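PDB 6K2E: CRISPR/cas2 protein from Pyrococcus horikoshii OT3, which probably acts in CRISPR immunity as a small ferredoxin-like Cas2 protein, a partner in acquiring new spacers that may also bind or cut nucleic acid. Local coordinates for residues R19-L28 with E47-K57. Sequence-based numbering, arbitrary orientation.
Sequences RVHKLLKTYL and ELEMRLKRIVK
Glu47 and Tyr27 join the two helices of a ferredoxin-like βαββαβ fold, the fold of Cas2 proteins. Helices 17-27 and 42-55 pack on one face of the antiparallel sheet. Their portions 19-27 and 47-55 run antiparallel at 173°, the axes 10.4 Å apart at closest approach. Glu47 OE1 accepts a hydrogen bond from Tyr27 OH at 2.7 Å. The hydroxyl lies above the carboxylate plane, and ring and carboxylate are turned 70° apart. Leu48 comes next and lies under the same ring: its CB stands 4.0 Å from the Tyr27 ring centroid, almost on the normal, a CH-pi contact. CG of Leu48 is anti to the backbone N (chi1 170°), which carries the two methyls in among Leu23, Leu24 and Leu28. Arg51 binds the same hydroxyl as Glu47. Its NH1 donates to Tyr27 OH at 2.8 Å, close to the guanidinium plane, so the hydroxyl gives one bond and receives another. A phenylalanine in place of Tyr27 would probably keep the ring over Leu48 but leave Glu47 and Arg51 without the hydroxyl that links them. Leu23 CD1 sits over the centre of one face of the Arg51 guanidinium. Leu23 is a knob in a hole made by Leu48, Arg51, Leu52 and Ile55. Leu52 meets it through CG, 3.9 Å from Leu23 CD2, and also reaches Val62 and Ile64 on strand 61-67. Val20 and Leu24 rest on Tyr10 of strand 3-11, so these apolar side chains tie both helices to the sheet. Ile55 spreads its branches: CD1 touches Leu23 CD2, and CG2 lies 3.7 Å from Val20 CG2. Its CG1 lies over one face of the Arg19 guanidinium, toward the rim. Lys57 NZ comes to the edge of that group as a like charge, without a hydrogen bond, and donates instead to Ile55 O at 2.9 Å.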
ATOM      1  N   ARG A  19       6.334  14.486  -9.882  1.00 26.85           N
ATOM      2  CA  ARG A  19       5.441  15.438  -9.254  1.00 25.63           C
ATOM      3  C   ARG A  19       4.634  14.785  -8.144  1.00 26.79           C
ATOM      4  O   ARG A  19       4.473  15.387  -7.079  1.00 27.48           O
ATOM      5  CB  ARG A  19       4.480  16.016 -10.294  1.00 26.13           C
ATOM      6  CG  ARG A  19       5.124  16.722 -11.458  1.00 34.00           C
ATOM      7  CD  ARG A  19       4.079  17.163 -12.479  1.00 30.55           C
ATOM      8  NE  ARG A  19       3.227  18.197 -11.904  1.00 42.56           N
ATOM      9  CZ  ARG A  19       1.977  18.452 -12.288  1.00 49.09           C
ATOM     10  NH1 ARG A  19       1.409  17.748 -13.277  1.00 41.75           N
ATOM     11  NH2 ARG A  19       1.297  19.423 -11.679  1.00 44.83           N
ATOM     12  N   VAL A  20       4.268  13.509  -8.312  1.00 24.84           N
ATOM     13  CA  VAL A  20       3.541  12.799  -7.264  1.00 24.45           C
ATOM     14  C   VAL A  20       4.464  12.493  -6.088  1.00 24.36           C
ATOM     15  O   VAL A  20       4.087  12.684  -4.927  1.00 27.85           O
ATOM     16  CB  VAL A  20       2.887  11.521  -7.841  1.00 25.49           C
ATOM     17  CG1 VAL A  20       2.371  10.607  -6.750  1.00 23.47           C
ATOM     18  CG2 VAL A  20       1.732  11.876  -8.729  1.00 20.74           C
ATOM     19  N   HIS A  21       5.714  12.113  -6.367  1.00 26.01           N
ATOM     20  CA  HIS A  21       6.650  11.748  -5.303  1.00 27.80           C
ATOM     21  C   HIS A  21       7.095  12.954  -4.477  1.00 27.33           C
ATOM     22  O   HIS A  21       7.170  12.863  -3.244  1.00 28.03           O
ATOM     23  CB  HIS A  21       7.863  11.032  -5.902  1.00 29.27           C
ATOM     24  CG  HIS A  21       8.837  10.515  -4.885  1.00 33.55           C
ATOM     25  ND1 HIS A  21       9.917  11.257  -4.437  1.00 33.71           N
ATOM     26  CD2 HIS A  21       8.907   9.321  -4.244  1.00 30.29           C
ATOM     27  CE1 HIS A  21      10.598  10.548  -3.552  1.00 39.73           C
ATOM     28  NE2 HIS A  21      10.002   9.373  -3.412  1.00 37.03           N
ATOM     29  N   LYS A  22       7.352  14.100  -5.126  1.00 30.78           N
ATOM     30  CA  LYS A  22       7.786  15.293  -4.395  1.00 27.95           C
ATOM     31  C   LYS A  22       6.658  15.843  -3.533  1.00 26.78           C
ATOM     32  O   LYS A  22       6.884  16.243  -2.381  1.00 27.72           O
ATOM     33  CB  LYS A  22       8.281  16.372  -5.369  1.00 26.28           C
ATOM     34  CG  LYS A  22       9.697  16.150  -5.891  1.00 33.41           C
ATOM     35  CD  LYS A  22      10.254  17.388  -6.589  1.00 42.72           C
ATOM     36  CE  LYS A  22      11.666  17.135  -7.143  1.00 51.45           C
ATOM     37  NZ  LYS A  22      12.536  16.362  -6.203  1.00 55.24           N
ATOM     38  N   LEU A  23       5.430  15.784  -4.058  1.00 25.32           N
ATOM     39  CA  LEU A  23       4.256  16.226  -3.319  1.00 25.56           C
ATOM     40  C   LEU A  23       4.007  15.350  -2.096  1.00 30.75           C
ATOM     41  O   LEU A  23       3.773  15.881  -0.993  1.00 32.98           O
ATOM     42  CB  LEU A  23       3.047  16.222  -4.251  1.00 23.75           C
ATOM     43  CG  LEU A  23       1.698  16.494  -3.607  1.00 32.42           C
ATOM     44  CD1 LEU A  23       1.676  17.886  -2.982  1.00 28.44           C
ATOM     45  CD2 LEU A  23       0.548  16.294  -4.603  1.00 26.73           C
ATOM     46  N   LEU A  24       4.131  14.015  -2.252  1.00 30.62           N
ATOM     47  CA  LEU A  24       3.949  13.125  -1.112  1.00 27.44           C
ATOM     48  C   LEU A  24       5.078  13.230  -0.090  1.00 28.14           C
ATOM     49  O   LEU A  24       4.852  12.894   1.077  1.00 28.66           O
ATOM     50  CB  LEU A  24       3.815  11.687  -1.582  1.00 25.27           C
ATOM     51  CG  LEU A  24       2.484  11.308  -2.223  1.00 24.93           C
ATOM     52  CD1 LEU A  24       2.556   9.982  -2.993  1.00 19.71           C
ATOM     53  CD2 LEU A  24       1.393  11.269  -1.170  1.00 24.94           C
ATOM     54  N   LYS A  25       6.277  13.695  -0.484  1.00 28.34           N
ATOM     55  CA  LYS A  25       7.370  13.825   0.485  1.00 31.69           C
ATOM     56  C   LYS A  25       7.236  15.080   1.349  1.00 31.58           C
ATOM     57  O   LYS A  25       7.770  15.118   2.462  1.00 31.71           O
ATOM     58  CB  LYS A  25       8.734  13.795  -0.231  1.00 31.61           C
ATOM     59  CG  LYS A  25      10.011  13.740   0.698  1.00 43.85           C
ATOM     60  CD  LYS A  25      10.826  12.399   0.642  1.00 41.71           C
ATOM     61  CE  LYS A  25      11.683  12.158   1.934  1.00 44.59           C
ATOM     62  NZ  LYS A  25      11.045  11.323   3.041  1.00 41.14           N
ATOM     63  N   THR A  26       6.503  16.092   0.880  1.00 28.00           N
ATOM     64  CA  THR A  26       6.164  17.229   1.731  1.00 26.13           C
ATOM     65  C   THR A  26       5.301  16.811   2.930  1.00 31.17           C
ATOM     66  O   THR A  26       5.497  17.334   4.032  1.00 32.47           O
ATOM     67  CB  THR A  26       5.525  18.369   0.911  1.00 28.96           C
ATOM     68  OG1 THR A  26       4.397  17.901   0.180  1.00 38.16           O
ATOM     69  CG2 THR A  26       6.541  18.878  -0.062  1.00 21.94           C
ATOM     70  N   TYR A  27       4.330  15.899   2.740  1.00 30.80           N
ATOM     71  CA  TYR A  27       3.422  15.570   3.837  1.00 26.80           C
ATOM     72  C   TYR A  27       3.815  14.315   4.587  1.00 24.82           C
ATOM     73  O   TYR A  27       3.489  14.210   5.771  1.00 31.06           O
ATOM     74  CB  TYR A  27       1.986  15.375   3.338  1.00 25.93           C
ATOM     75  CG  TYR A  27       1.339  16.581   2.717  1.00 27.92           C
ATOM     76  CD1 TYR A  27       1.595  16.907   1.393  1.00 30.13           C
ATOM     77  CD2 TYR A  27       0.467  17.394   3.444  1.00 31.46           C
ATOM     78  CE1 TYR A  27       1.019  17.997   0.799  1.00 28.98           C
ATOM     79  CE2 TYR A  27      -0.123  18.505   2.853  1.00 32.09           C
ATOM     80  CZ  TYR A  27       0.170  18.794   1.523  1.00 32.70           C
ATOM     81  OH  TYR A  27      -0.371  19.869   0.867  1.00 37.18           O
ATOM     82  N   LEU A  28       4.457  13.338   3.941  1.00 25.09           N
ATOM     83  CA  LEU A  28       4.518  11.990   4.500  1.00 26.01           C
ATOM     84  C   LEU A  28       5.937  11.445   4.474  1.00 24.82           C
ATOM     85  O   LEU A  28       6.828  11.977   3.815  1.00 31.30           O
ATOM     86  CB  LEU A  28       3.573  11.038   3.743  1.00 24.57           C
ATOM     87  CG  LEU A  28       2.078  11.345   3.928  1.00 27.03           C
ATOM     88  CD1 LEU A  28       1.179  10.591   2.957  1.00 23.58           C
ATOM     89  CD2 LEU A  28       1.696  11.058   5.361  1.00 22.85           C
ATOM     90  N   GLU A  47      -5.787  18.657   1.911  1.00 25.62           N
ATOM     91  CA  GLU A  47      -4.917  19.468   1.058  1.00 30.90           C
ATOM     92  C   GLU A  47      -4.087  18.598   0.121  1.00 33.62           C
ATOM     93  O   GLU A  47      -3.950  18.911  -1.070  1.00 32.58           O
ATOM     94  CB  GLU A  47      -4.011  20.353   1.917  1.00 31.06           C
ATOM     95  CG  GLU A  47      -3.307  21.500   1.176  1.00 31.02           C
ATOM     96  CD  GLU A  47      -2.362  22.288   2.090  1.00 39.74           C
ATOM     97  OE1 GLU A  47      -1.420  21.682   2.642  1.00 36.45           O
ATOM     98  OE2 GLU A  47      -2.572  23.509   2.283  1.00 46.56           O
ATOM     99  N   LEU A  48      -3.569  17.484   0.645  1.00 32.36           N
ATOM    100  CA  LEU A  48      -2.792  16.538  -0.140  1.00 26.28           C
ATOM    101  C   LEU A  48      -3.628  15.921  -1.244  1.00 30.80           C
ATOM    102  O   LEU A  48      -3.168  15.804  -2.386  1.00 29.74           O
ATOM    103  CB  LEU A  48      -2.255  15.448   0.777  1.00 25.96           C
ATOM    104  CG  LEU A  48      -1.627  14.245   0.096  1.00 26.51           C
ATOM    105  CD1 LEU A  48      -0.384  14.665  -0.698  1.00 30.92           C
ATOM    106  CD2 LEU A  48      -1.286  13.225   1.140  1.00 28.80           C
ATOM    107  N   GLU A  49      -4.869  15.543  -0.920  1.00 32.16           N
ATOM    108  CA  GLU A  49      -5.749  14.912  -1.893  1.00 25.90           C
ATOM    109  C   GLU A  49      -6.128  15.871  -3.003  1.00 30.21           C
ATOM    110  O   GLU A  49      -6.206  15.472  -4.169  1.00 33.72           O
ATOM    111  CB  GLU A  49      -6.994  14.403  -1.191  1.00 24.65           C
ATOM    112  CG  GLU A  49      -7.787  13.461  -2.027  1.00 25.50           C
ATOM    113  CD  GLU A  49      -8.926  14.141  -2.687  1.00 27.84           C
ATOM    114  OE1 GLU A  49      -9.217  15.289  -2.299  1.00 30.56           O
ATOM    115  OE2 GLU A  49      -9.505  13.545  -3.608  1.00 32.37           O
ATOM    116  N   MET A  50      -6.356  17.141  -2.656  1.00 36.13           N
ATOM    117  CA  MET A  50      -6.656  18.157  -3.658  1.00 35.97           C
ATOM    118  C   MET A  50      -5.451  18.400  -4.563  1.00 34.22           C
ATOM    119  O   MET A  50      -5.599  18.546  -5.779  1.00 31.18           O
ATOM    120  CB  MET A  50      -7.103  19.456  -2.977  1.00 35.62           C
ATOM    121  CG  MET A  50      -7.459  20.609  -3.941  1.00 45.76           C
ATOM    122  SD  MET A  50      -6.117  21.812  -4.189  1.00 67.75           S
ATOM    123  CE  MET A  50      -7.010  23.342  -4.485  1.00 58.82           C
ATOM    124  N   ARG A  51      -4.257  18.462  -3.988  1.00 29.66           N
ATOM    125  CA  ARG A  51      -3.085  18.668  -4.821  1.00 31.50           C
ATOM    126  C   ARG A  51      -2.758  17.420  -5.644  1.00 36.65           C
ATOM    127  O   ARG A  51      -2.321  17.545  -6.797  1.00 35.50           O
ATOM    128  CB  ARG A  51      -1.911  19.110  -3.941  1.00 28.55           C
ATOM    129  CG  ARG A  51      -2.050  20.566  -3.476  1.00 31.40           C
ATOM    130  CD  ARG A  51      -1.067  20.946  -2.376  1.00 31.41           C
ATOM    131  NE  ARG A  51       0.215  21.361  -2.938  1.00 39.37           N
ATOM    132  CZ  ARG A  51       1.340  21.479  -2.237  1.00 42.91           C
ATOM    133  NH1 ARG A  51       1.344  21.223  -0.933  1.00 40.07           N
ATOM    134  NH2 ARG A  51       2.469  21.837  -2.840  1.00 35.01           N
ATOM    135  N   LEU A  52      -3.039  16.221  -5.107  1.00 35.96           N
ATOM    136  CA  LEU A  52      -2.888  14.993  -5.886  1.00 27.53           C
ATOM    137  C   LEU A  52      -3.892  14.943  -7.021  1.00 32.31           C
ATOM    138  O   LEU A  52      -3.560  14.522  -8.133  1.00 31.97           O
ATOM    139  CB  LEU A  52      -3.080  13.766  -4.997  1.00 23.18           C
ATOM    140  CG  LEU A  52      -1.906  13.284  -4.142  1.00 29.59           C
ATOM    141  CD1 LEU A  52      -2.367  12.342  -3.046  1.00 21.16           C
ATOM    142  CD2 LEU A  52      -0.849  12.626  -5.000  1.00 31.50           C
ATOM    143  N   LYS A  53      -5.108  15.437  -6.770  1.00 33.79           N
ATOM    144  CA  LYS A  53      -6.166  15.373  -7.769  1.00 34.42           C
ATOM    145  C   LYS A  53      -5.870  16.275  -8.957  1.00 35.25           C
ATOM    146  O   LYS A  53      -6.312  15.993 -10.078  1.00 36.87           O
ATOM    147  CB  LYS A  53      -7.499  15.749  -7.133  1.00 32.77           C
ATOM    148  CG  LYS A  53      -8.695  15.066  -7.752  1.00 39.08           C
ATOM    149  CD  LYS A  53      -9.903  15.238  -6.866  1.00 47.01           C
ATOM    150  CE  LYS A  53     -10.601  13.905  -6.681  1.00 55.37           C
ATOM    151  NZ  LYS A  53     -11.631  13.997  -5.616  1.00 45.55           N
ATOM    152  N   ARG A  54      -5.100  17.338  -8.742  1.00 36.89           N
ATOM    153  CA  ARG A  54      -4.734  18.227  -9.829  1.00 38.45           C
ATOM    154  C   ARG A  54      -3.527  17.730 -10.600  1.00 36.20           C
ATOM    155  O   ARG A  54      -3.259  18.249 -11.685  1.00 41.11           O
ATOM    156  CB  ARG A  54      -4.464  19.639  -9.284  1.00 43.55           C
ATOM    157  CG  ARG A  54      -5.657  20.231  -8.517  1.00 62.60           C
ATOM    158  CD  ARG A  54      -5.667  21.761  -8.398  1.00 66.41           C
ATOM    159  NE  ARG A  54      -5.125  22.432  -9.578  1.00 78.84           N
ATOM    160  CZ  ARG A  54      -5.815  22.665 -10.693  1.00 83.08           C
ATOM    161  NH1 ARG A  54      -7.096  22.318 -10.776  1.00 75.52           N
ATOM    162  NH2 ARG A  54      -5.233  23.276 -11.718  1.00 71.81           N
ATOM    163  N   ILE A  55      -2.859  16.688 -10.121  1.00 34.80           N
ATOM    164  CA  ILE A  55      -1.711  16.110 -10.809  1.00 32.81           C
ATOM    165  C   ILE A  55      -2.126  14.919 -11.654  1.00 33.82           C
ATOM    166  O   ILE A  55      -1.743  14.820 -12.822  1.00 33.31           O
ATOM    167  CB  ILE A  55      -0.618  15.701  -9.799  1.00 30.75           C
ATOM    168  CG1 ILE A  55       0.085  16.910  -9.197  1.00 30.73           C
ATOM    169  CG2 ILE A  55       0.416  14.816 -10.473  1.00 33.28           C
ATOM    170  CD1 ILE A  55       1.191  16.523  -8.231  1.00 23.22           C
ATOM    171  N   VAL A  56      -2.949  14.034 -11.076  1.00 34.79           N
ATOM    172  CA  VAL A  56      -3.274  12.767 -11.712  1.00 31.71           C
ATOM    173  C   VAL A  56      -4.177  13.018 -12.910  1.00 31.63           C
ATOM    174  O   VAL A  56      -5.065  13.885 -12.898  1.00 33.76           O
ATOM    175  CB  VAL A  56      -3.894  11.769 -10.713  1.00 28.24           C
ATOM    176  CG1 VAL A  56      -2.893  11.452  -9.612  1.00 23.93           C
ATOM    177  CG2 VAL A  56      -5.218  12.258 -10.153  1.00 26.89           C
ATOM    178  N   LYS A  57      -3.888  12.305 -13.981  1.00 33.43           N
ATOM    179  CA  LYS A  57      -4.608  12.365 -15.235  1.00 35.13           C
ATOM    180  C   LYS A  57      -4.600  10.960 -15.794  1.00 37.99           C
ATOM    181  O   LYS A  57      -3.654  10.219 -15.526  1.00 34.65           O
ATOM    182  CB  LYS A  57      -3.931  13.332 -16.235  1.00 32.26           C
ATOM    183  CG  LYS A  57      -4.164  14.805 -15.971  1.00 44.20           C
ATOM    184  CD  LYS A  57      -2.902  15.667 -16.171  1.00 49.75           C
ATOM    185  CE  LYS A  57      -2.949  16.967 -15.320  1.00 44.62           C
ATOM    186  NZ  LYS A  57      -1.691  17.152 -14.492  1.00 48.56           N
TER